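Local coordinates for beta sliding clamp (Borrelia burgdorferi, PDB 6DJ8), which probably forms a ring-shaped head-to-tail homodimer around DNA that tethers DNA polymerases and other proteins to the template for processive replication, at residues 306-311 and 363-368. Sequence-based numbering, arbitrary orientation.
Sequences LTFSEL and IEIQFN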
loop_
_atom_site.group_PDB
_atom_site.type_symbol
_atom_site.label_atom_id
_atom_site.label_comp_id
_atom_site.label_asym_id
_atom_site.label_seq_id
_atom_site.Cartn_x
_atom_site.Cartn_y
_atom_site.Cartn_z
ATOM N N LEU A 306 -27.790 10.440 11.555
ATOM C CA LEU A 306 -28.444 9.224 12.019
ATOM C C LEU A 306 -29.875 9.537 12.413
ATOM O O LEU A 306 -30.126 10.527 13.103
ATOM C CB LEU A 306 -27.741 8.629 13.247
ATOM C CG LEU A 306 -26.277 8.242 13.134
ATOM C CD1 LEU A 306 -25.761 7.714 14.462
ATOM C CD2 LEU A 306 -26.144 7.208 12.033
ATOM N N THR A 307 -30.810 8.682 12.008
ATOM C CA THR A 307 -32.188 8.800 12.472
ATOM C C THR A 307 -32.609 7.493 13.122
ATOM O O THR A 307 -32.675 6.452 12.449
ATOM C CB THR A 307 -33.143 9.168 11.339
ATOM O OG1 THR A 307 -32.702 10.387 10.751
ATOM C CG2 THR A 307 -34.574 9.385 11.905
ATOM N N PHE A 308 -32.894 7.556 14.428
ATOM C CA PHE A 308 -33.379 6.418 15.197
ATOM C C PHE A 308 -34.902 6.472 15.260
ATOM O O PHE A 308 -35.472 7.457 15.744
ATOM C CB PHE A 308 -32.828 6.425 16.623
ATOM C CG PHE A 308 -31.372 6.078 16.737
ATOM C CD1 PHE A 308 -30.401 7.041 16.575
ATOM C CD2 PHE A 308 -30.982 4.791 17.055
ATOM C CE1 PHE A 308 -29.075 6.715 16.708
ATOM C CE2 PHE A 308 -29.669 4.472 17.200
ATOM C CZ PHE A 308 -28.713 5.428 17.018
ATOM N N SER A 309 -35.549 5.408 14.796
ATOM C CA SER A 309 -36.979 5.199 14.973
ATOM C C SER A 309 -37.179 3.761 15.430
ATOM O O SER A 309 -36.240 2.963 15.457
ATOM C CB SER A 309 -37.760 5.483 13.682
ATOM O OG SER A 309 -37.404 4.557 12.668
ATOM N N GLU A 310 -38.413 3.430 15.808
ATOM C CA GLU A 310 -38.683 2.089 16.314
ATOM C C GLU A 310 -38.435 1.026 15.246
ATOM O O GLU A 310 -37.944 -0.066 15.549
ATOM C CB GLU A 310 -40.108 2.007 16.851
ATOM C CG GLU A 310 -40.551 0.618 17.307
ATOM C CD GLU A 310 -41.829 0.686 18.158
ATOM O OE1 GLU A 310 -42.270 1.820 18.465
ATOM O OE2 GLU A 310 -42.375 -0.381 18.532
ATOM N N LEU A 311 -38.769 1.316 13.993
ATOM C CA LEU A 311 -38.638 0.285 12.974
ATOM C C LEU A 311 -37.276 0.253 12.299
ATOM O O LEU A 311 -36.919 -0.781 11.723
ATOM C CB LEU A 311 -39.721 0.439 11.901
ATOM C CG LEU A 311 -41.150 0.196 12.386
ATOM C CD1 LEU A 311 -42.091 0.156 11.200
ATOM C CD2 LEU A 311 -41.252 -1.079 13.223
ATOM N N ILE A 363 -24.236 -4.497 19.344
ATOM C CA ILE A 363 -23.701 -3.344 20.057
ATOM C C ILE A 363 -24.858 -2.535 20.626
ATOM O O ILE A 363 -25.891 -2.364 19.968
ATOM C CB ILE A 363 -22.811 -2.486 19.133
ATOM C CG1 ILE A 363 -22.181 -1.331 19.902
ATOM C CG2 ILE A 363 -23.611 -1.963 17.957
ATOM C CD1 ILE A 363 -21.235 -0.463 19.044
ATOM N N GLU A 364 -24.693 -2.042 21.852
ATOM C CA GLU A 364 -25.684 -1.154 22.448
ATOM C C GLU A 364 -25.294 0.286 22.149
ATOM O O GLU A 364 -24.134 0.671 22.324
ATOM C CB GLU A 364 -25.787 -1.370 23.962
ATOM C CG GLU A 364 -25.833 -2.823 24.401
ATOM C CD GLU A 364 -25.732 -2.970 25.919
ATOM O OE1 GLU A 364 -24.664 -2.634 26.470
ATOM O OE2 GLU A 364 -26.700 -3.424 26.551
ATOM N N ILE A 365 -26.256 1.066 21.665
ATOM C CA ILE A 365 -26.076 2.490 21.400
ATOM C C ILE A 365 -27.203 3.207 22.130
ATOM O O ILE A 365 -28.385 3.013 21.806
ATOM C CB ILE A 365 -26.095 2.821 19.908
ATOM C CG1 ILE A 365 -24.987 2.052 19.181
ATOM C CG2 ILE A 365 -25.943 4.327 19.716
ATOM C CD1 ILE A 365 -25.127 2.057 17.668
ATOM N N GLN A 366 -26.846 4.012 23.127
ATOM C CA GLN A 366 -27.815 4.660 23.995
ATOM C C GLN A 366 -27.465 6.136 24.108
ATOM O O GLN A 366 -26.297 6.522 23.997
ATOM C CB GLN A 366 -27.813 4.011 25.370
ATOM C CG GLN A 366 -27.941 2.505 25.305
ATOM C CD GLN A 366 -27.755 1.844 26.649
ATOM O OE1 GLN A 366 -27.433 2.501 27.636
ATOM N NE2 GLN A 366 -27.974 0.539 26.699
ATOM N N PHE A 367 -28.482 6.959 24.338
ATOM C CA PHE A 367 -28.272 8.397 24.423
ATOM C C PHE A 367 -29.506 9.061 25.013
ATOM O O PHE A 367 -30.623 8.555 24.898
ATOM C CB PHE A 367 -27.994 9.027 23.058
ATOM C CG PHE A 367 -29.092 8.827 22.068
ATOM C CD1 PHE A 367 -29.187 7.654 21.332
ATOM C CD2 PHE A 367 -30.049 9.818 21.874
ATOM C CE1 PHE A 367 -30.219 7.480 20.402
ATOM C CE2 PHE A 367 -31.077 9.652 20.952
ATOM C CZ PHE A 367 -31.166 8.482 20.221
ATOM N N ASN A 368 -29.280 10.209 25.633
ATOM C CA ASN A 368 -30.333 11.166 25.909
ATOM C C ASN A 368 -30.359 12.182 24.778
ATOM O O ASN A 368 -29.311 12.521 24.219
ATOM C CB ASN A 368 -30.102 11.851 27.251
ATOM C CG ASN A 368 -30.368 10.927 28.415
ATOM O OD1 ASN A 368 -31.383 10.225 28.438
ATOM N ND2 ASN A 368 -29.464 10.915 29.385
#
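Phe308, at the end of strand 303-308, reaches across to Ile365 and Phe367 of strand 362-367. Leu306, two residues earlier, also directs its side chain to this inner side but packs on Leu315 and Ile346 instead. With CG anti to its own carbonyl carbon (chi1 -72°), Phe308 carries its ring across to strand 362-367 and presents one face to Phe367, whose CE1 sits above the ring centre, 3.8 Å from its plane. The two rings are inclined at 51° with centroids 5.2 Å apart, an oblique pairing. Their side chains run past each other in opposite directions, so that CE1 and CZ of Phe367 lie against CD1 of Phe308, and Phe367 CE1 also against Phe308 CE1; Phe308 CD1 lies 3.9 Å from Phe367 CE1. Strand 303-308 belongs to a four-stranded antiparallel sheet and strand 362-367 to the sheet that continues into the central domain; the contact thus joins the two layers of the C-terminal clamp domain, with the closest CA atoms, those of Phe308 and Ile365, 10.4 Å apart. At the far end of the Phe308 ring, CZ touches Ile365 CG2 at 4.0 Å, the methyl branch being anti to the backbone N, which points it at Phe308 CZ, and the two side chains crossing nearly at right angles. Tyr337 meets the Phe308 ring too, while Glu342 and Met344 pack against Phe367. Beyond Phe308 the chain turns away from strand 362-367, and Ser309 bonds through its carbonyl O to Tyr335 OH.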